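Local coordinates for uncharacterized protein (Clostridium sporogenes, PDB 4Q0Y) that is of unknown function but adopts a hot dog, thioesterase-like fold, at residues N44-S49 with I104-T109; K40-S45 with K117-I122. All blocks are in the same frame, centred on the assembly; numbering follows the deposited sequence.

Interaction 1 of 2, residues N44-S49 with I104-T109; sequences NSLDTS and IIFSGT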
loop_
_atom_site.group_PDB
_atom_site.type_symbol
_atom_site.label_atom_id
_atom_site.label_comp_id
_atom_site.label_asym_id
_atom_site.label_seq_id
_atom_site.Cartn_x
_atom_site.Cartn_y
_atom_site.Cartn_z
ATOM N N ASN B 44 1.955 -1.089 -7.381
ATOM C CA ASN B 44 1.970 0.378 -7.549
ATOM C C ASN B 44 3.300 1.066 -7.186
ATOM O O ASN B 44 3.435 2.270 -7.410
ATOM C CB ASN B 44 0.849 1.042 -6.745
ATOM C CG ASN B 44 -0.506 0.921 -7.410
ATOM O OD1 ASN B 44 -0.608 0.789 -8.634
ATOM N ND2 ASN B 44 -1.543 1.071 -6.629
ATOM N N SER B 45 4.240 0.328 -6.604
ATOM C CA SER B 45 5.501 0.896 -6.168
ATOM C C SER B 45 6.720 0.354 -6.926
ATOM O O SER B 45 7.859 0.695 -6.557
ATOM C CB SER B 45 5.614 0.717 -4.657
ATOM O OG SER B 45 5.842 -0.610 -4.331
ATOM N N LEU B 46 6.500 -0.340 -8.048
ATOM C CA LEU B 46 7.610 -0.937 -8.815
ATOM C C LEU B 46 8.650 0.071 -9.283
ATOM O O LEU B 46 9.832 -0.236 -9.251
ATOM C CB LEU B 46 7.105 -1.717 -10.037
ATOM C CG LEU B 46 6.168 -2.885 -9.766
ATOM C CD1 LEU B 46 5.614 -3.412 -11.088
ATOM C CD2 LEU B 46 6.868 -3.964 -8.977
ATOM N N ASP B 47 8.216 1.266 -9.689
ATOM C CA ASP B 47 9.127 2.313 -10.210
ATOM C C ASP B 47 9.454 3.425 -9.217
ATOM O O ASP B 47 10.222 4.349 -9.559
ATOM C CB ASP B 47 8.517 2.949 -11.471
ATOM C CG ASP B 47 8.396 1.965 -12.624
ATOM O OD1 ASP B 47 9.354 1.202 -12.864
ATOM O OD2 ASP B 47 7.352 1.974 -13.306
ATOM N N THR B 48 8.909 3.360 -8.002
ATOM C CA THR B 48 9.046 4.442 -7.009
ATOM C C THR B 48 9.526 4.003 -5.625
ATOM O O THR B 48 9.484 4.806 -4.692
ATOM C CB THR B 48 7.699 5.171 -6.845
ATOM O OG1 THR B 48 6.698 4.231 -6.442
ATOM C CG2 THR B 48 7.283 5.828 -8.150
ATOM N N SER B 49 10.014 2.773 -5.484
ATOM C CA SER B 49 10.447 2.244 -4.188
ATOM C C SER B 49 11.964 2.045 -4.193
ATOM O O SER B 49 12.519 1.586 -5.173
ATOM C CB SER B 49 9.745 0.936 -3.913
ATOM O OG SER B 49 10.356 0.269 -2.821
ATOM N N ILE B 104 9.809 -10.231 -10.345
ATOM C CA ILE B 104 8.542 -10.166 -11.074
ATOM C C ILE B 104 8.882 -9.895 -12.546
ATOM O O ILE B 104 9.607 -8.943 -12.832
ATOM C CB ILE B 104 7.623 -9.058 -10.525
ATOM C CG1 ILE B 104 7.192 -9.429 -9.093
ATOM C CG2 ILE B 104 6.411 -8.842 -11.450
ATOM C CD1 ILE B 104 6.516 -8.311 -8.330
ATOM N N ILE B 105 8.392 -10.748 -13.451
ATOM C CA ILE B 105 8.621 -10.610 -14.886
ATOM C C ILE B 105 7.257 -10.446 -15.554
ATOM O O ILE B 105 6.342 -11.197 -15.268
ATOM C CB ILE B 105 9.332 -11.862 -15.458
ATOM C CG1 ILE B 105 10.690 -12.101 -14.769
ATOM C CG2 ILE B 105 9.499 -11.767 -16.979
ATOM C CD1 ILE B 105 11.248 -13.491 -15.014
ATOM N N PHE B 106 7.143 -9.496 -16.467
ATOM C CA PHE B 106 5.875 -9.282 -17.186
ATOM C C PHE B 106 5.895 -10.210 -18.397
ATOM O O PHE B 106 6.737 -10.055 -19.271
ATOM C CB PHE B 106 5.715 -7.814 -17.569
ATOM C CG PHE B 106 5.321 -6.932 -16.415
ATOM C CD1 PHE B 106 6.240 -6.592 -15.439
ATOM C CD2 PHE B 106 4.020 -6.483 -16.276
ATOM C CE1 PHE B 106 5.875 -5.822 -14.352
ATOM C CE2 PHE B 106 3.642 -5.702 -15.188
ATOM C CZ PHE B 106 4.575 -5.353 -14.233
ATOM N N SER B 107 4.982 -11.184 -18.416
ATOM C CA SER B 107 4.876 -12.215 -19.458
ATOM C C SER B 107 4.732 -11.582 -20.836
ATOM O O SER B 107 3.979 -10.610 -21.002
ATOM C CB SER B 107 3.656 -13.126 -19.221
ATOM O OG SER B 107 3.555 -14.108 -20.250
ATOM N N GLY B 108 5.474 -12.114 -21.804
ATOM C CA GLY B 108 5.468 -11.617 -23.160
ATOM C C GLY B 108 6.271 -10.340 -23.369
ATOM O O GLY B 108 6.143 -9.714 -24.418
ATOM N N THR B 109 7.105 -9.979 -22.370
ATOM C CA THR B 109 7.965 -8.806 -22.416
ATOM C C THR B 109 9.311 -9.078 -21.737
ATOM O O THR B 109 9.504 -10.087 -21.069
ATOM C CB THR B 109 7.348 -7.565 -21.696
ATOM O OG1 THR B 109 7.582 -7.647 -20.294
ATOM C CG2 THR B 109 5.849 -7.404 -21.951
#
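Phe106 and Leu46 meet at the edge of the Phe106 ring: the methyl CD1 of Leu46 lies in the ring plane, 3.8 Å from CZ, and neither face is used for this touch. The other aromatic partner, Phe89 of strand 83-95, packs with Phe106 edge-to-face. Leu46 and Phe106 approach each other from opposite directions, and chi2 of Leu46 (172°) explains which branch arrives first, because it sets CD1 anti to CA, extended toward the ring. The other branch, CD2, faces strand 102-106, where it comes within 4.4 Å of Ile104 CD1. Leu46 thus spans two residues that point from the same side of the strand, while Ile105 between them turns to Tyr92 and Val57. The backbones stay well apart, with Leu46 CA 9.5 Å from Ile104 CA, so side chains alone bridge the distance, burying 102 Å² in total.

In this hot dog-like fold the loop after helix 33-44 lays Leu46 against the antiparallel sheet, where it also touches Ile52 of strand 52-55 and Tyr113 of strand 112-115. Beside it, Asp47 OD1 is hydrogen-bonded to Tyr113 OH, a polar link at the margin of the apolar patch.

The strand ends at Phe106, the first residue of a type II turn that closes at Thr109, with Gly108 at the positive phi (77°) that suits glycine. Thr109 OG1 donates to Phe106 O at 2.7 Å, tilted 32° from the carbonyl plane, and the backbone bond from Thr109 N to the same oxygen is weak. The hydroxyl bond therefore fastens the turn that starts at the aromatic residue. Across the contact itself no hydrogen bond forms: it is purely apolar, resting on burial of Leu46, Ile104 and the Phe106 edge, with no directional bond to set its geometry.

Interaction 2 of 2, residues K40-S45 with K117-I122; sequences KVIMNS and KNNTNI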
loop_
_atom_site.group_PDB
_atom_site.type_symbol
_atom_site.label_atom_id
_atom_site.label_comp_id
_atom_site.label_asym_id
_atom_site.label_seq_id
_atom_site.Cartn_x
_atom_site.Cartn_y
_atom_site.Cartn_z
ATOM N N LYS B 40 -1.168 -5.214 -4.197
ATOM C CA LYS B 40 -1.457 -3.920 -4.858
ATOM C C LYS B 40 -0.351 -2.911 -4.582
ATOM O O LYS B 40 0.113 -2.224 -5.494
ATOM C CB LYS B 40 -2.802 -3.339 -4.403
ATOM C CG LYS B 40 -3.184 -2.043 -5.121
ATOM C CD LYS B 40 -4.456 -1.420 -4.541
ATOM C CE LYS B 40 -4.199 -0.143 -3.781
ATOM N NZ LYS B 40 -5.464 0.527 -3.373
ATOM N N VAL B 41 0.018 -2.787 -3.311
ATOM C CA VAL B 41 1.008 -1.812 -2.879
ATOM C C VAL B 41 2.346 -2.057 -3.601
ATOM O O VAL B 41 2.945 -1.117 -4.125
ATOM C CB VAL B 41 1.167 -1.810 -1.347
ATOM C CG1 VAL B 41 2.402 -1.037 -0.902
ATOM C CG2 VAL B 41 -0.095 -1.209 -0.708
ATOM N N ILE B 42 2.770 -3.323 -3.670
ATOM C CA ILE B 42 3.988 -3.689 -4.426
ATOM C C ILE B 42 3.864 -3.289 -5.900
ATOM O O ILE B 42 4.761 -2.609 -6.426
ATOM C CB ILE B 42 4.310 -5.195 -4.304
ATOM C CG1 ILE B 42 4.771 -5.475 -2.877
ATOM C CG2 ILE B 42 5.353 -5.625 -5.355
ATOM C CD1 ILE B 42 4.826 -6.943 -2.525
HETATM N N MSE B 43 2.750 -3.663 -6.537
HETATM C CA MSE B 43 2.537 -3.391 -7.967
HETATM C C MSE B 43 2.526 -1.903 -8.272
HETATM O O MSE B 43 3.053 -1.487 -9.312
HETATM C CB MSE B 43 1.288 -4.066 -8.527
HETATM C CG MSE B 43 1.371 -5.599 -8.513
HETATM SE SE MSE B 43 2.849 -6.305 -9.616
HETATM C CE MSE B 43 2.195 -5.593 -11.332
ATOM N N ASN B 44 1.955 -1.089 -7.381
ATOM C CA ASN B 44 1.970 0.378 -7.549
ATOM C C ASN B 44 3.300 1.066 -7.186
ATOM O O ASN B 44 3.435 2.270 -7.410
ATOM C CB ASN B 44 0.849 1.042 -6.745
ATOM C CG ASN B 44 -0.506 0.921 -7.410
ATOM O OD1 ASN B 44 -0.608 0.789 -8.634
ATOM N ND2 ASN B 44 -1.543 1.071 -6.629
ATOM N N SER B 45 4.240 0.328 -6.604
ATOM C CA SER B 45 5.501 0.896 -6.168
ATOM C C SER B 45 6.720 0.354 -6.926
ATOM O O SER B 45 7.859 0.695 -6.557
ATOM C CB SER B 45 5.614 0.717 -4.657
ATOM O OG SER B 45 5.842 -0.610 -4.331
ATOM N N LYS B 117 14.711 -7.840 0.431
ATOM C CA LYS B 117 14.241 -8.732 1.511
ATOM C C LYS B 117 12.894 -8.332 2.139
ATOM O O LYS B 117 12.072 -9.205 2.370
ATOM C CB LYS B 117 15.292 -8.899 2.587
ATOM C CG LYS B 117 16.485 -9.688 2.123
ATOM C CD LYS B 117 17.517 -9.818 3.236
ATOM C CE LYS B 117 18.731 -10.564 2.736
ATOM N NZ LYS B 117 19.848 -10.600 3.713
ATOM N N ASN B 118 12.692 -7.034 2.401
ATOM C CA ASN B 118 11.403 -6.503 2.932
ATOM C C ASN B 118 10.192 -6.899 2.069
ATOM O O ASN B 118 9.176 -7.463 2.556
ATOM C CB ASN B 118 11.451 -4.957 3.106
ATOM C CG ASN B 118 12.280 -4.500 4.303
ATOM O OD1 ASN B 118 12.682 -5.280 5.172
ATOM N ND2 ASN B 118 12.517 -3.192 4.361
ATOM N N ASN B 119 10.322 -6.654 0.768
ATOM C CA ASN B 119 9.295 -7.046 -0.193
ATOM C C ASN B 119 9.122 -8.552 -0.335
ATOM O O ASN B 119 7.991 -9.047 -0.460
ATOM C CB ASN B 119 9.551 -6.390 -1.553
ATOM C CG ASN B 119 9.119 -4.945 -1.543
ATOM O OD1 ASN B 119 7.930 -4.669 -1.345
ATOM N ND2 ASN B 119 10.049 -4.031 -1.737
ATOM N N THR B 120 10.225 -9.286 -0.310
ATOM C CA THR B 120 10.174 -10.750 -0.331
ATOM C C THR B 120 9.380 -11.297 0.853
ATOM O O THR B 120 8.586 -12.219 0.662
ATOM C CB THR B 120 11.597 -11.344 -0.368
ATOM O OG1 THR B 120 12.161 -11.026 -1.632
ATOM C CG2 THR B 120 11.611 -12.869 -0.199
ATOM N N ASN B 121 9.572 -10.719 2.034
ATOM C CA ASN B 121 8.854 -11.145 3.237
ATOM C C ASN B 121 7.333 -10.960 3.054
ATOM O O ASN B 121 6.534 -11.850 3.391
ATOM C CB ASN B 121 9.406 -10.404 4.474
ATOM C CG ASN B 121 10.859 -10.785 4.809
ATOM O OD1 ASN B 121 11.398 -11.799 4.346
ATOM N ND2 ASN B 121 11.497 -9.960 5.615
ATOM N N ILE B 122 6.949 -9.837 2.442
ATOM C CA ILE B 122 5.535 -9.559 2.121
ATOM C C ILE B 122 5.014 -10.580 1.078
ATOM O O ILE B 122 3.918 -11.118 1.232
ATOM C CB ILE B 122 5.331 -8.100 1.649
ATOM C CG1 ILE B 122 5.663 -7.123 2.782
ATOM C CG2 ILE B 122 3.905 -7.867 1.136
ATOM C CD1 ILE B 122 5.891 -5.704 2.306
HETATM O O HOH W 1 6.763 -2.010 -2.010
#
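Ile42 and Ile122 make the apolar part of this contact: Ile42 reaches across from helix 33-44, and its terminal CD1 lies 3.9 Å from Ile122 CG2. CD1 gets there because chi2 (167°) extends it away from CA. The two side chains run antiparallel and overlap alongside, methyl against methyl. The amide of Asn119 also packs on the Ile42 side chain: its OD1 is 3.6 Å from Ile42 CG1, a carbonyl oxygen against a methylene with no bond between them. The helices run close here, Ile42 CA to Asn119 CA being 7.6 Å.

In hot dog-fold terms, helix 33-44 is the long helix packed on the antiparallel sheet, with Met43 turned to Phe89 and Leu91, while helix 117-126 lies beside it.

The polar part is water-mediated. One water donates to Ser45 OG at 2.9 Å and to Asn119 OD1 at 3.0 Å, linking Ser45 to helix 117-126. Ser45 OG also lies near the carbonyl oxygens of Val41 and Ile42, either of which could take its proton, and Ser45 N donates to Ile42 O at 3.0 Å. On the other branch of the Asn119 amide, ND2 makes a weak hydrogen bond to Gly51 O.

Overall arrangement
Interactions 1 and 2 have centres about 11 Å apart and share Asn44 and Ser45, near the junction of helix 33-44 and the loop before strand 52-55. Along the chain, 40-45 and 44-49 come first, then the strand segment 104-109 and finally helix segment 117-122. They also touch directly: Phe106 CZ is 3.8 Å from Met43 CE, and Ile104 CD1 is 4.2 Å from Ile42 CG2. The loop following helix 33-44 therefore meets the sheet through interaction 1, and the helix itself meets helix 117-126 through interaction 2, joining early and late parts of the chain in a shared apolar core of the hot dog-like fold, with helix and loop packed against the sheet.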